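Side-chain contacts in large component of pyocin AP41 (Pseudomonas aeruginosa, PDB 4UHQ), which probably kills competing bacteria as a DNA-cutting bacteriocin, this chain being its C-terminal nuclease domain, with a nickel ion in an HNH-type (His-Me finger) site: residues Pro119-His122 and Ser123-Lys127; Ala82-Glu85 and Glu86-Gly89; Asp47-Glu50 and Gln51-Ala55; Val99-Leu102 and Glu103-Gly106; Pro68-Arg71 and Tyr72-Ser75. All coordinates share one frame; numbering follows the deposited sequence.

Contact 1 of 5, residues Pro119-His122 and Ser123-Lys127; sequences PKRH and SEIHK. With NI (nickel (II) ion), chain E.
His122 and His126, one helical turn apart, both turn NE2 to the same nickel ion. The bonds measure 2.1 Å from His122 NE2 and 2.1 Å from His126 NE2. Their first torsions differ: CG of His122 stands anti to the backbone N (chi1 -165°), whereas CG of His126 stands anti to its carbonyl carbon, and this brings the rings side by side with their planes oblique at 53°. Ligation, not a hydrogen bond, accounts for the 3.1 Å between His122 NE2 and His126 NE2. Histidine suits both places because NE2 offers a lone pair to the metal; in His122 the other nitrogen, ND1, is also hydrogen-bonded to Glu95, which helps fix the turn of that ring. Water 1, His97 and two oxygens of a citrate probably taken up from the crystallisation liquor bring the ligands to six.

Charge pairing occupies another face of the helix. Glu124 divides its carboxylate, OE2 taking Lys120 NZ at 2.8 Å on the syn side and OE1 taking Arg121 NH1 at 2.9 Å on the anti side. OE1 lies in the guanidinium plane, though the two flat groups are turned 69° apart. Ile125 supplies the apolar contact: its CG1 lies over one guanidinium face, 3.7 Å from Arg121 NE. Gly24 O and Glu128 hold other nitrogens of that group.

Backbone bonds join each residue to the fourth one on, as in Ile125 N to Arg121 O at 2.8 Å. Two histidines spaced i, i+4 on a helix that packs against strands 95-98 and 114-117 are characteristic of the beta-beta-alpha metal motif of HNH nucleases.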
loop_
_atom_site.group_PDB
_atom_site.type_symbol
_atom_site.label_atom_id
_atom_site.label_comp_id
_atom_site.label_asym_id
_atom_site.label_seq_id
_atom_site.Cartn_x
_atom_site.Cartn_y
_atom_site.Cartn_z
ATOM N N PRO A 119 -1.161 -9.525 -3.244
ATOM C CA PRO A 119 0.055 -10.348 -3.226
ATOM C C PRO A 119 0.385 -10.930 -4.591
ATOM O O PRO A 119 1.598 -10.970 -4.994
ATOM C CB PRO A 119 -0.277 -11.451 -2.233
ATOM C CG PRO A 119 -1.258 -10.786 -1.279
ATOM C CD PRO A 119 -2.089 -9.888 -2.147
ATOM N N LYS A 120 -0.621 -11.427 -5.316
ATOM C CA LYS A 120 -0.386 -11.976 -6.647
ATOM C C LYS A 120 0.181 -10.920 -7.579
ATOM O O LYS A 120 1.198 -11.196 -8.271
ATOM C CB LYS A 120 -1.701 -12.533 -7.220
ATOM C CG LYS A 120 -1.675 -12.909 -8.715
ATOM C CD LYS A 120 -3.092 -13.414 -9.155
ATOM C CE LYS A 120 -3.154 -13.657 -10.662
ATOM N NZ LYS A 120 -3.036 -12.425 -11.500
ATOM N N ARG A 121 -0.422 -9.732 -7.624
ATOM C CA ARG A 121 0.083 -8.725 -8.567
ATOM C C ARG A 121 1.451 -8.217 -8.137
ATOM O O ARG A 121 2.309 -7.980 -9.008
ATOM C CB ARG A 121 -0.902 -7.540 -8.729
ATOM C CG ARG A 121 -0.517 -6.552 -9.821
ATOM C CD ARG A 121 -0.393 -7.213 -11.234
ATOM N NE ARG A 121 0.322 -6.290 -12.099
ATOM C CZ ARG A 121 1.112 -6.671 -13.113
ATOM N NH1 ARG A 121 1.206 -7.969 -13.404
ATOM N NH2 ARG A 121 1.799 -5.767 -13.791
ATOM N N HIS A 122 1.718 -8.112 -6.842
ATOM C CA HIS A 122 3.063 -7.673 -6.433
ATOM C C HIS A 122 4.138 -8.634 -6.954
ATOM O O HIS A 122 5.199 -8.214 -7.446
ATOM C CB HIS A 122 3.100 -7.625 -4.899
ATOM C CG HIS A 122 4.269 -6.879 -4.328
ATOM N ND1 HIS A 122 4.499 -6.824 -2.970
ATOM C CD2 HIS A 122 5.233 -6.121 -4.898
ATOM C CE1 HIS A 122 5.587 -6.112 -2.726
ATOM N NE2 HIS A 122 6.081 -5.703 -3.884
ATOM N N SER A 123 3.905 -9.926 -6.830
ATOM C CA SER A 123 4.843 -10.901 -7.349
ATOM C C SER A 123 5.023 -10.780 -8.863
ATOM O O SER A 123 6.195 -10.824 -9.365
ATOM C CB SER A 123 4.373 -12.294 -6.958
ATOM O OG SER A 123 5.233 -13.298 -7.461
ATOM N N GLU A 124 3.909 -10.601 -9.594
ATOM C CA GLU A 124 3.991 -10.448 -11.028
ATOM C C GLU A 124 4.816 -9.211 -11.371
ATOM O O GLU A 124 5.608 -9.240 -12.320
ATOM C CB GLU A 124 2.605 -10.346 -11.656
ATOM C CG GLU A 124 1.832 -11.646 -11.498
ATOM C CD GLU A 124 0.397 -11.514 -11.968
ATOM O OE1 GLU A 124 -0.036 -10.390 -12.291
ATOM O OE2 GLU A 124 -0.296 -12.555 -12.050
ATOM N N ILE A 125 4.610 -8.130 -10.636
ATOM C CA ILE A 125 5.353 -6.895 -10.963
ATOM C C ILE A 125 6.849 -7.127 -10.821
ATOM O O ILE A 125 7.629 -6.738 -11.690
ATOM C CB ILE A 125 4.893 -5.742 -10.061
ATOM C CG1 ILE A 125 3.510 -5.297 -10.498
ATOM C CG2 ILE A 125 5.907 -4.579 -10.058
ATOM C CD1 ILE A 125 2.855 -4.309 -9.472
ATOM N N HIS A 126 7.263 -7.833 -9.771
ATOM C CA HIS A 126 8.676 -8.081 -9.605
ATOM C C HIS A 126 9.234 -9.036 -10.654
ATOM O O HIS A 126 10.359 -8.830 -11.105
ATOM C CB HIS A 126 8.965 -8.555 -8.196
ATOM C CG HIS A 126 8.968 -7.426 -7.226
ATOM N ND1 HIS A 126 10.045 -6.584 -7.110
ATOM C CD2 HIS A 126 8.008 -6.946 -6.395
ATOM C CE1 HIS A 126 9.750 -5.621 -6.253
ATOM N NE2 HIS A 126 8.526 -5.827 -5.793
ATOM N N LYS A 127 8.457 -10.032 -11.053
ATOM C CA LYS A 127 8.875 -10.871 -12.176
ATOM C C LYS A 127 9.087 -10.029 -13.436
ATOM O O LYS A 127 10.101 -10.149 -14.126
ATOM C CB LYS A 127 7.854 -11.984 -12.464
ATOM C CG LYS A 127 8.170 -12.754 -13.774
ATOM C CD LYS A 127 7.280 -13.991 -13.959
ATOM C CE LYS A 127 7.644 -14.753 -15.261
ATOM N NZ LYS A 127 6.837 -16.022 -15.365
HETATM NI NI NI E . 7.760 -4.545 -4.294
HETATM O O HOH W 1 9.342 -3.163 -4.789
#

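Contact 2 of 5, residues Ala82-Glu85 and Glu86-Gly89; sequences AVPE and EHLG
The imidazole of His87 folds back over Pro84 and gives its NE2 hydrogen to Ala82 O at 2.8 Å. That oxygen lies at the ring edge, close to the ring plane, while the N-H approaches from well above the carbonyl plane. One face of the ring rests on Pro84: Pro84 CA lies 3.6 Å from the centroid of the His87 ring and almost on the normal, a CH-pi contact. Histidine suits this place because it offers a flat face and an edge donor at once. With CG anti to the carbonyl carbon (chi1 -63°), the ring swings back over the turn.

Two backbone bonds of the 3-10 type position these groups. Glu86 N reaches Val83 O at 2.9 Å, and His87 N reaches Pro84 O at 3.2 Å. Proline fits the start of such a turn, since its ring already fixes phi and the lost N-H is not needed there.

Further out, the aliphatic part of Glu86 packs on Val83 and Ala82: its CG is 3.8 Å from Val83 CG2, and its CB is 4.1 Å from Ala82 CB. The bend at chi2 (-67°) turns the carboxylate off this line, and Glu86 OE1 is hydrogen-bonded to Thr118 OG1.

The turn lies in the loop between helix 68-75 and strand 95-98. Backbone bonds tie Ala82 to Glu92 within that loop and Glu86 to Lys120 of helix 119-132, against whose Pro119 and Ser123 Leu88 also packs.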
loop_
_atom_site.group_PDB
_atom_site.type_symbol
_atom_site.label_atom_id
_atom_site.label_comp_id
_atom_site.label_asym_id
_atom_site.label_seq_id
_atom_site.Cartn_x
_atom_site.Cartn_y
_atom_site.Cartn_z
ATOM N N ALA A 82 -7.095 -9.528 0.757
ATOM C CA ALA A 82 -7.534 -9.568 -0.641
ATOM C C ALA A 82 -8.381 -10.815 -0.904
ATOM O O ALA A 82 -8.343 -11.747 -0.102
ATOM C CB ALA A 82 -6.281 -9.553 -1.576
ATOM N N VAL A 83 -9.114 -10.865 -2.033
ATOM C CA VAL A 83 -9.873 -12.074 -2.333
ATOM C C VAL A 83 -8.933 -13.250 -2.561
ATOM O O VAL A 83 -7.759 -13.080 -2.913
ATOM C CB VAL A 83 -10.794 -11.908 -3.574
ATOM C CG1 VAL A 83 -11.917 -10.877 -3.242
ATOM C CG2 VAL A 83 -10.000 -11.526 -4.791
ATOM N N PRO A 84 -9.428 -14.463 -2.380
ATOM C CA PRO A 84 -8.532 -15.606 -2.390
ATOM C C PRO A 84 -7.744 -15.787 -3.698
ATOM O O PRO A 84 -6.614 -16.279 -3.676
ATOM C CB PRO A 84 -9.496 -16.779 -2.185
ATOM C CG PRO A 84 -10.498 -16.168 -1.238
ATOM C CD PRO A 84 -10.749 -14.795 -1.784
ATOM N N GLU A 85 -8.340 -15.412 -4.824
ATOM C CA GLU A 85 -7.675 -15.598 -6.103
ATOM C C GLU A 85 -6.426 -14.730 -6.188
ATOM O O GLU A 85 -5.594 -14.953 -7.085
ATOM C CB GLU A 85 -8.597 -15.248 -7.256
ATOM C CG GLU A 85 -9.803 -16.178 -7.463
ATOM C CD GLU A 85 -10.995 -15.851 -6.548
ATOM O OE1 GLU A 85 -10.972 -14.899 -5.737
ATOM O OE2 GLU A 85 -11.987 -16.612 -6.691
ATOM N N GLU A 86 -6.308 -13.760 -5.295
ATOM C CA GLU A 86 -5.205 -12.775 -5.366
ATOM C C GLU A 86 -4.137 -13.051 -4.321
ATOM O O GLU A 86 -3.206 -12.270 -4.152
ATOM C CB GLU A 86 -5.778 -11.366 -5.188
ATOM C CG GLU A 86 -6.652 -10.952 -6.381
ATOM C CD GLU A 86 -5.889 -10.768 -7.650
ATOM O OE1 GLU A 86 -4.662 -10.387 -7.619
ATOM O OE2 GLU A 86 -6.436 -10.992 -8.760
ATOM N N HIS A 87 -4.281 -14.152 -3.600
ATOM C CA HIS A 87 -3.283 -14.566 -2.630
ATOM C C HIS A 87 -2.080 -15.133 -3.333
ATOM O O HIS A 87 -2.146 -15.460 -4.526
ATOM C CB HIS A 87 -3.882 -15.590 -1.650
ATOM C CG HIS A 87 -5.013 -15.042 -0.832
ATOM N ND1 HIS A 87 -5.704 -15.816 0.088
ATOM C CD2 HIS A 87 -5.581 -13.810 -0.789
ATOM C CE1 HIS A 87 -6.631 -15.077 0.669
ATOM N NE2 HIS A 87 -6.608 -13.872 0.124
ATOM N N LEU A 88 -0.961 -15.197 -2.628
ATOM C CA LEU A 88 0.236 -15.845 -3.167
ATOM C C LEU A 88 0.924 -16.595 -2.034
ATOM O O LEU A 88 1.491 -15.978 -1.146
ATOM C CB LEU A 88 1.170 -14.814 -3.780
ATOM C CG LEU A 88 2.422 -15.457 -4.366
ATOM C CD1 LEU A 88 2.119 -15.898 -5.765
ATOM C CD2 LEU A 88 3.509 -14.448 -4.340
ATOM N N GLY A 89 0.843 -17.916 -2.041
ATOM C CA GLY A 89 1.315 -18.698 -0.905
ATOM C C GLY A 89 0.651 -18.244 0.388
ATOM O O GLY A 89 -0.554 -18.108 0.463
#

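Contact 3 of 5, residues Asp47-Glu50 and Gln51-Ala55; sequences DFRE and QFWMA
Asp47 and Gln51 meet one turn apart on the amphipathic helix 45-57, a regular alpha-helix whose other side carries a row of aromatic residues into the core. CG of Asp47 lies anti to the backbone N (chi1 -172°) and CG of Gln51 anti to its carbonyl carbon, and with these torsions the two chains cross obliquely, the amide meeting the carboxylate. In one of its two modelled conformations Gln51 gives NE2 to Asp47 OD1 at 2.9 Å. The oxygen lies in the amide plane, but the donor stands above the carboxylate plane, the two planes being 60° apart. A short carboxylate suits the place: OD1 takes the Gln51 amide while OD2 accepts from Lys43 N.

Spaced four residues apart and sharing a first torsion, with CG anti to the backbone N, Phe48 and Phe52 send their rings off the same side of the helix. They meet at Phe48 CE1 and Phe52 CB, 4.1 Å apart, and pack on Leu37; Phe52 also reaches Ile33 and strand 114-117. Trp53 takes the other common torsion (chi1 -71°), which lays its CD1 3.2 Å from Arg49 O and 3.9 Å from Arg49 CG. Arg49 touches the indole with the aliphatic start of its chain, the guanidinium lying further on. The broad indole presents a face to Phe52 CD1, 3.6 Å above the ring plane.

Met54 is bent at both chi2 and chi3, chi2 standing off the usual staggered values, and its CG sits 3.0 Å from Glu50 O.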
loop_
_atom_site.group_PDB
_atom_site.type_symbol
_atom_site.label_atom_id
_atom_site.label_comp_id
_atom_site.label_asym_id
_atom_site.label_seq_id
_atom_site.Cartn_x
_atom_site.Cartn_y
_atom_site.Cartn_z
ATOM N N ASP A 47 6.243 -0.056 11.553
ATOM C CA ASP A 47 5.603 1.104 12.147
ATOM C C ASP A 47 4.853 1.886 11.096
ATOM O O ASP A 47 3.681 2.274 11.277
ATOM C CB ASP A 47 6.692 1.967 12.830
ATOM C CG ASP A 47 6.138 3.114 13.653
ATOM O OD1 ASP A 47 4.981 3.044 14.138
ATOM O OD2 ASP A 47 6.916 4.089 13.860
ATOM N N PHE A 48 5.504 2.142 9.981
ATOM C CA PHE A 48 4.811 2.873 8.917
ATOM C C PHE A 48 3.568 2.117 8.420
ATOM O O PHE A 48 2.505 2.723 8.229
ATOM C CB PHE A 48 5.770 3.156 7.741
ATOM C CG PHE A 48 5.095 3.841 6.593
ATOM C CD1 PHE A 48 4.491 3.106 5.602
ATOM C CD2 PHE A 48 5.045 5.218 6.525
ATOM C CE1 PHE A 48 3.826 3.743 4.554
ATOM C CE2 PHE A 48 4.407 5.869 5.465
ATOM C CZ PHE A 48 3.791 5.145 4.487
ATOM N N ARG A 49 3.711 0.819 8.164
ATOM C CA ARG A 49 2.607 0.029 7.624
ATOM C C ARG A 49 1.393 0.088 8.563
ATOM O O ARG A 49 0.245 0.264 8.114
ATOM C CB ARG A 49 3.050 -1.422 7.425
ATOM C CG ARG A 49 1.983 -2.371 6.869
ATOM C CD ARG A 49 2.563 -3.776 6.755
ATOM N NE ARG A 49 2.724 -4.369 8.084
ATOM C CZ ARG A 49 3.843 -4.920 8.550
ATOM N NH1 ARG A 49 4.939 -4.973 7.798
ATOM N NH2 ARG A 49 3.865 -5.432 9.782
ATOM N N GLU A 50 1.635 -0.065 9.855
ATOM C CA GLU A 50 0.566 -0.006 10.843
ATOM C C GLU A 50 -0.092 1.366 10.833
ATOM O O GLU A 50 -1.322 1.455 10.817
ATOM C CB GLU A 50 1.112 -0.356 12.232
ATOM C CG GLU A 50 1.475 -1.782 12.333
ATOM C CD GLU A 50 2.234 -2.103 13.608
ATOM O OE1 GLU A 50 2.595 -1.156 14.355
ATOM O OE2 GLU A 50 2.488 -3.298 13.858
ATOM N N GLN A 51 0.685 2.447 10.790
ATOM C CA GLN A 51 0.077 3.768 10.837
ATOM C C GLN A 51 -0.616 4.063 9.519
ATOM O O GLN A 51 -1.623 4.785 9.483
ATOM C CB GLN A 51 1.117 4.849 11.195
ATOM C CG GLN A 51 1.715 4.664 12.586
ATOM C CD GLN A 51 2.538 5.857 13.060
ATOM O OE1 GLN A 51 2.185 7.009 12.812
ATOM N NE2 GLN A 51 3.632 5.577 13.755
ATOM N N PHE A 52 -0.102 3.484 8.425
ATOM C CA PHE A 52 -0.750 3.645 7.138
ATOM C C PHE A 52 -2.171 3.069 7.204
ATOM O O PHE A 52 -3.150 3.706 6.791
ATOM C CB PHE A 52 0.064 2.929 6.028
ATOM C CG PHE A 52 -0.611 2.964 4.703
ATOM C CD1 PHE A 52 -1.503 1.964 4.344
ATOM C CD2 PHE A 52 -0.328 3.959 3.807
ATOM C CE1 PHE A 52 -2.171 2.021 3.116
ATOM C CE2 PHE A 52 -0.940 3.997 2.545
ATOM C CZ PHE A 52 -1.891 3.039 2.213
ATOM N N TRP A 53 -2.301 1.837 7.672
ATOM C CA TRP A 53 -3.637 1.244 7.630
ATOM C C TRP A 53 -4.527 1.907 8.671
ATOM O O TRP A 53 -5.741 2.017 8.464
ATOM C CB TRP A 53 -3.592 -0.255 7.819
ATOM C CG TRP A 53 -2.996 -0.908 6.581
ATOM C CD1 TRP A 53 -1.798 -1.538 6.506
ATOM C CD2 TRP A 53 -3.568 -0.918 5.262
ATOM N NE1 TRP A 53 -1.593 -1.979 5.208
ATOM C CE2 TRP A 53 -2.638 -1.591 4.423
ATOM C CE3 TRP A 53 -4.742 -0.387 4.695
ATOM C CZ2 TRP A 53 -2.864 -1.808 3.068
ATOM C CZ3 TRP A 53 -4.969 -0.629 3.333
ATOM C CH2 TRP A 53 -4.020 -1.314 2.534
ATOM N N MET A 54 -3.961 2.378 9.796
ATOM C CA MET A 54 -4.803 3.168 10.736
ATOM C C MET A 54 -5.298 4.461 10.078
ATOM O O MET A 54 -6.449 4.865 10.311
ATOM C CB MET A 54 -4.020 3.481 11.993
ATOM C CG MET A 54 -3.543 2.229 12.654
ATOM S SD MET A 54 -3.827 2.416 14.392
ATOM C CE MET A 54 -5.550 3.044 14.316
ATOM N N ALA A 55 -4.468 5.104 9.255
ATOM C CA ALA A 55 -4.925 6.295 8.532
ATOM C C ALA A 55 -6.071 5.954 7.589
ATOM O O ALA A 55 -7.053 6.704 7.505
ATOM C CB ALA A 55 -3.768 6.929 7.740
#

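Contact 4 of 5, residues Val99-Leu102 and Glu103-Gly106; sequences VVPL and ESGG. With CIT (citric acid), chain C.
A turn closed in the manner of a Schellman motif lies beside the nickel site, in the loop between strands 95-98 and 114-117, and joins Pro101 and Leu102 to Gly105 and Gly106. Its outer bond runs from Gly106 N to Pro101 O at 2.9 Å; the inner one, from Gly105 N to Leu102 O, is weak at 3.3 Å. Pro101 O is gripped a second time by Ser104 N at 2.9 Å, the two donors coming from opposite faces of the carbonyl plane. Gly105 adopts the positive phi (94°) that the motif needs at this point, a conformation easy for glycine. Gly106 brings its CA close to Val100 O, 3.3 Å away in a straight CA-H...O contact, where glycine lets the backbones come so close.

Side chains line the turn. CG1 of Val100, anti to the backbone N (chi1 178°), lies 3.6 Å from Ser104 O. The proline ring packs by its CB on Glu103 CG, and the same side chain also touches His126 and Leu129 of helix 119-132. Water 2 gives one hydrogen to Leu102 O and the other to Gly106 O, bridging these two carbonyls.

The amide hydrogens at the head of the turn point to the nickel-bound citrate, probably from the crystallisation liquor: Leu102 N reaches its O2 at 2.9 Å, and Glu103 N reaches O1 more weakly. Such a pair of N-H groups beside the metal would favour an anion, and a substrate phosphate might be received in a similar way.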
loop_
_atom_site.group_PDB
_atom_site.type_symbol
_atom_site.label_atom_id
_atom_site.label_comp_id
_atom_site.label_asym_id
_atom_site.label_seq_id
_atom_site.Cartn_x
_atom_site.Cartn_y
_atom_site.Cartn_z
ATOM N N VAL A 99 7.496 1.290 -5.707
ATOM C CA VAL A 99 7.423 1.359 -7.164
ATOM C C VAL A 99 8.811 1.262 -7.785
ATOM O O VAL A 99 9.023 0.478 -8.714
ATOM C CB VAL A 99 6.734 2.659 -7.595
ATOM C CG1 VAL A 99 6.730 2.807 -9.091
ATOM C CG2 VAL A 99 5.268 2.659 -7.123
ATOM N N VAL A 100 9.739 2.082 -7.287
ATOM C CA VAL A 100 11.175 1.831 -7.500
ATOM C C VAL A 100 11.584 0.981 -6.303
ATOM O O VAL A 100 11.504 1.415 -5.147
ATOM C CB VAL A 100 11.982 3.123 -7.517
ATOM C CG1 VAL A 100 13.481 2.777 -7.685
ATOM C CG2 VAL A 100 11.487 4.028 -8.635
ATOM N N PRO A 101 11.920 -0.274 -6.541
ATOM C CA PRO A 101 12.200 -1.135 -5.401
ATOM C C PRO A 101 13.338 -0.654 -4.508
ATOM O O PRO A 101 14.256 0.047 -4.935
ATOM C CB PRO A 101 12.571 -2.468 -6.053
ATOM C CG PRO A 101 11.739 -2.443 -7.331
ATOM C CD PRO A 101 11.861 -1.030 -7.812
ATOM N N LEU A 102 13.243 -1.017 -3.233
ATOM C CA LEU A 102 14.315 -0.660 -2.307
ATOM C C LEU A 102 15.655 -1.159 -2.794
ATOM O O LEU A 102 16.683 -0.509 -2.684
ATOM C CB LEU A 102 13.987 -1.207 -0.906
ATOM C CG LEU A 102 12.611 -0.788 -0.367
ATOM C CD1 LEU A 102 12.306 -1.491 0.973
ATOM C CD2 LEU A 102 12.643 0.684 -0.162
ATOM N N GLU A 103 15.628 -2.340 -3.408
ATOM C CA GLU A 103 16.830 -2.939 -3.892
ATOM C C GLU A 103 17.386 -2.277 -5.181
ATOM O O GLU A 103 18.451 -2.606 -5.661
ATOM C CB GLU A 103 16.583 -4.446 -4.134
ATOM C CG GLU A 103 15.450 -4.743 -5.118
ATOM C CD GLU A 103 15.337 -6.225 -5.488
ATOM O OE1 GLU A 103 15.940 -7.065 -4.785
ATOM O OE2 GLU A 103 14.644 -6.542 -6.483
ATOM N N SER A 104 16.622 -1.340 -5.734
ATOM C CA SER A 104 16.948 -0.653 -6.971
ATOM C C SER A 104 17.032 0.841 -6.719
ATOM O O SER A 104 16.883 1.635 -7.655
ATOM C CB SER A 104 15.865 -0.907 -8.031
ATOM O OG SER A 104 15.771 -2.300 -8.281
ATOM N N GLY A 105 17.265 1.217 -5.466
ATOM C CA GLY A 105 17.554 2.626 -5.162
ATOM C C GLY A 105 16.319 3.403 -4.759
ATOM O O GLY A 105 16.398 4.627 -4.637
ATOM N N GLY A 106 15.196 2.732 -4.547
ATOM C CA GLY A 106 13.969 3.432 -4.179
ATOM C C GLY A 106 13.874 3.840 -2.713
ATOM O O GLY A 106 14.478 3.237 -1.838
HETATM C C1 CIT C . 11.620 -3.870 -2.257
HETATM O O1 CIT C . 12.873 -4.022 -2.493
HETATM O O2 CIT C . 11.046 -2.929 -2.797
HETATM C C2 CIT C . 10.907 -4.875 -1.388
HETATM C C3 CIT C . 9.408 -5.084 -1.681
HETATM O O7 CIT C . 9.273 -5.581 -2.998
HETATM C C4 CIT C . 8.834 -6.097 -0.689
HETATM C C5 CIT C . 9.340 -7.483 -0.991
HETATM O O3 CIT C . 9.570 -7.870 -2.159
HETATM O O4 CIT C . 9.565 -8.202 -0.001
HETATM C C6 CIT C . 8.548 -3.842 -1.569
HETATM O O5 CIT C . 8.722 -3.154 -0.514
HETATM O O6 CIT C . 7.764 -3.511 -2.484
HETATM O O HOH W 2 16.894 2.053 -1.593
#

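Contact 5 of 5, residues Pro68-Arg71 and Tyr72-Ser75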
loop_
_atom_site.group_PDB
_atom_site.type_symbol
_atom_site.label_atom_id
_atom_site.label_comp_id
_atom_site.label_asym_id
_atom_site.label_seq_id
_atom_site.Cartn_x
_atom_site.Cartn_y
_atom_site.Cartn_z
ATOM N N PRO A 68 -16.834 -5.155 5.878
ATOM C CA PRO A 68 -16.836 -4.903 7.345
ATOM C C PRO A 68 -15.667 -5.558 8.083
ATOM O O PRO A 68 -15.045 -4.897 8.938
ATOM C CB PRO A 68 -18.192 -5.453 7.777
ATOM C CG PRO A 68 -19.081 -5.145 6.572
ATOM C CD PRO A 68 -18.171 -5.431 5.363
ATOM N N SER A 69 -15.382 -6.830 7.753
ATOM C CA SER A 69 -14.215 -7.450 8.442
ATOM C C SER A 69 -12.944 -6.694 8.142
ATOM O O SER A 69 -12.162 -6.399 9.043
ATOM C CB SER A 69 -14.036 -8.920 8.041
ATOM O OG SER A 69 -14.027 -8.998 6.680
ATOM N N ASN A 70 -12.731 -6.272 6.888
ATOM C CA ASN A 70 -11.533 -5.507 6.575
ATOM C C ASN A 70 -11.503 -4.120 7.227
ATOM O O ASN A 70 -10.399 -3.634 7.574
ATOM C CB ASN A 70 -11.360 -5.365 5.067
ATOM C CG ASN A 70 -10.658 -6.577 4.483
ATOM O OD1 ASN A 70 -9.989 -7.331 5.198
ATOM N ND2 ASN A 70 -10.845 -6.778 3.174
ATOM N N ARG A 71 -12.672 -3.508 7.475
ATOM C CA ARG A 71 -12.685 -2.253 8.249
ATOM C C ARG A 71 -12.185 -2.467 9.685
ATOM O O ARG A 71 -11.433 -1.613 10.246
ATOM C CB ARG A 71 -14.107 -1.699 8.285
ATOM C CG ARG A 71 -14.603 -1.372 6.851
ATOM C CD ARG A 71 -16.034 -0.862 6.915
ATOM N NE ARG A 71 -16.540 -0.850 5.554
ATOM C CZ ARG A 71 -17.391 0.033 5.077
ATOM N NH1 ARG A 71 -17.927 0.979 5.852
ATOM N NH2 ARG A 71 -17.717 -0.055 3.788
ATOM N N TYR A 72 -12.591 -3.603 10.265
ATOM C CA TYR A 72 -12.051 -3.942 11.580
ATOM C C TYR A 72 -10.520 -4.070 11.512
ATOM O O TYR A 72 -9.802 -3.464 12.325
ATOM C CB TYR A 72 -12.658 -5.237 12.118
ATOM C CG TYR A 72 -11.966 -5.620 13.386
ATOM C CD1 TYR A 72 -12.287 -4.970 14.540
ATOM C CD2 TYR A 72 -10.952 -6.591 13.385
ATOM C CE1 TYR A 72 -11.635 -5.276 15.734
ATOM C CE2 TYR A 72 -10.321 -6.907 14.605
ATOM C CZ TYR A 72 -10.659 -6.234 15.712
ATOM O OH TYR A 72 -10.078 -6.509 16.951
ATOM N N PHE A 73 -10.032 -4.861 10.563
ATOM C CA PHE A 73 -8.571 -5.044 10.551
ATOM C C PHE A 73 -7.803 -3.739 10.368
ATOM O O PHE A 73 -6.816 -3.547 11.101
ATOM C CB PHE A 73 -8.195 -6.101 9.490
ATOM C CG PHE A 73 -8.602 -7.487 9.903
ATOM C CD1 PHE A 73 -8.026 -8.108 11.024
ATOM C CD2 PHE A 73 -9.559 -8.178 9.197
ATOM C CE1 PHE A 73 -8.423 -9.394 11.432
ATOM C CE2 PHE A 73 -9.961 -9.430 9.643
ATOM C CZ PHE A 73 -9.413 -10.023 10.722
ATOM N N VAL A 74 -8.217 -2.844 9.467
ATOM C CA VAL A 74 -7.420 -1.623 9.295
ATOM C C VAL A 74 -7.512 -0.747 10.529
ATOM O O VAL A 74 -6.543 -0.029 10.815
ATOM C CB VAL A 74 -7.769 -0.808 8.003
ATOM C CG1 VAL A 74 -7.409 -1.690 6.749
ATOM C CG2 VAL A 74 -9.239 -0.401 7.956
ATOM N N SER A 75 -8.617 -0.835 11.278
ATOM C CA SER A 75 -8.683 -0.047 12.528
ATOM C C SER A 75 -7.654 -0.502 13.551
ATOM O O SER A 75 -7.362 0.218 14.520
ATOM C CB SER A 75 -10.096 -0.144 13.103
ATOM O OG SER A 75 -10.377 -1.375 13.789
#
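Ser69 O accepts Phe73 N at 3.0 Å, the donor lying in the carbonyl plane. Carbons of the next turn also press on this oxygen: Phe73 CD2 at 3.2 Å and Tyr72 CB. The ring of Phe73 is brought there by its first torsion (chi1 -71°), which sets CG beside the backbone N and leans the ring back along the helix. Tyr72 takes the other course, CG anti to the backbone N (chi1 174°), and its ring leads away from the preceding turn. Asn70 crosses Phe73 obliquely, its OD1 4.1 Å from Phe73 CD2. That same oxygen accepts from Tyr81 N, and Tyr81 also meets the Phe73 ring edge-to-face.

This is the short helix 68-75, opened by Pro68, whose lack of an N-H costs nothing in a first turn. Val74, a small branched residue, is buried against Trp53 and Leu63; its CG2 touches Arg71 O at 3.4 Å.

Arg71 extends away from the turn, and its NE is bonded to Leu66 O. Toward the far end Ser75 N reaches Arg71 O at 3.1 Å, and Ser75 OG, with its short polar arm turned back on the helix, donates to Tyr72 O at 2.6 Å.

Overall arrangement
Along the chain the order is contact 3, 5, 2, 4 and 1, each closing before the next opens, all inside one DNase domain. Contacts 3 and 5 lie on helices 45-57 and 68-75, which touch through Met54, Trp53, Val74 and Ser75, their centres about 13 Å apart. Contact 1, on helix 119-132, touches two of the others: contact 2 (centres about 12 Å apart) through a probable bond from Lys120 N to Glu86 O, and contact 4 (about 14 Å) through His126 on Pro101. Contacts 4 and 5, about 30 Å apart, lie on opposite sides of the chain's centre. Contact 1 thus supplies two metal ligands and contact 4 flanks the site, with the packed helices of contacts 3 and 5 more remote.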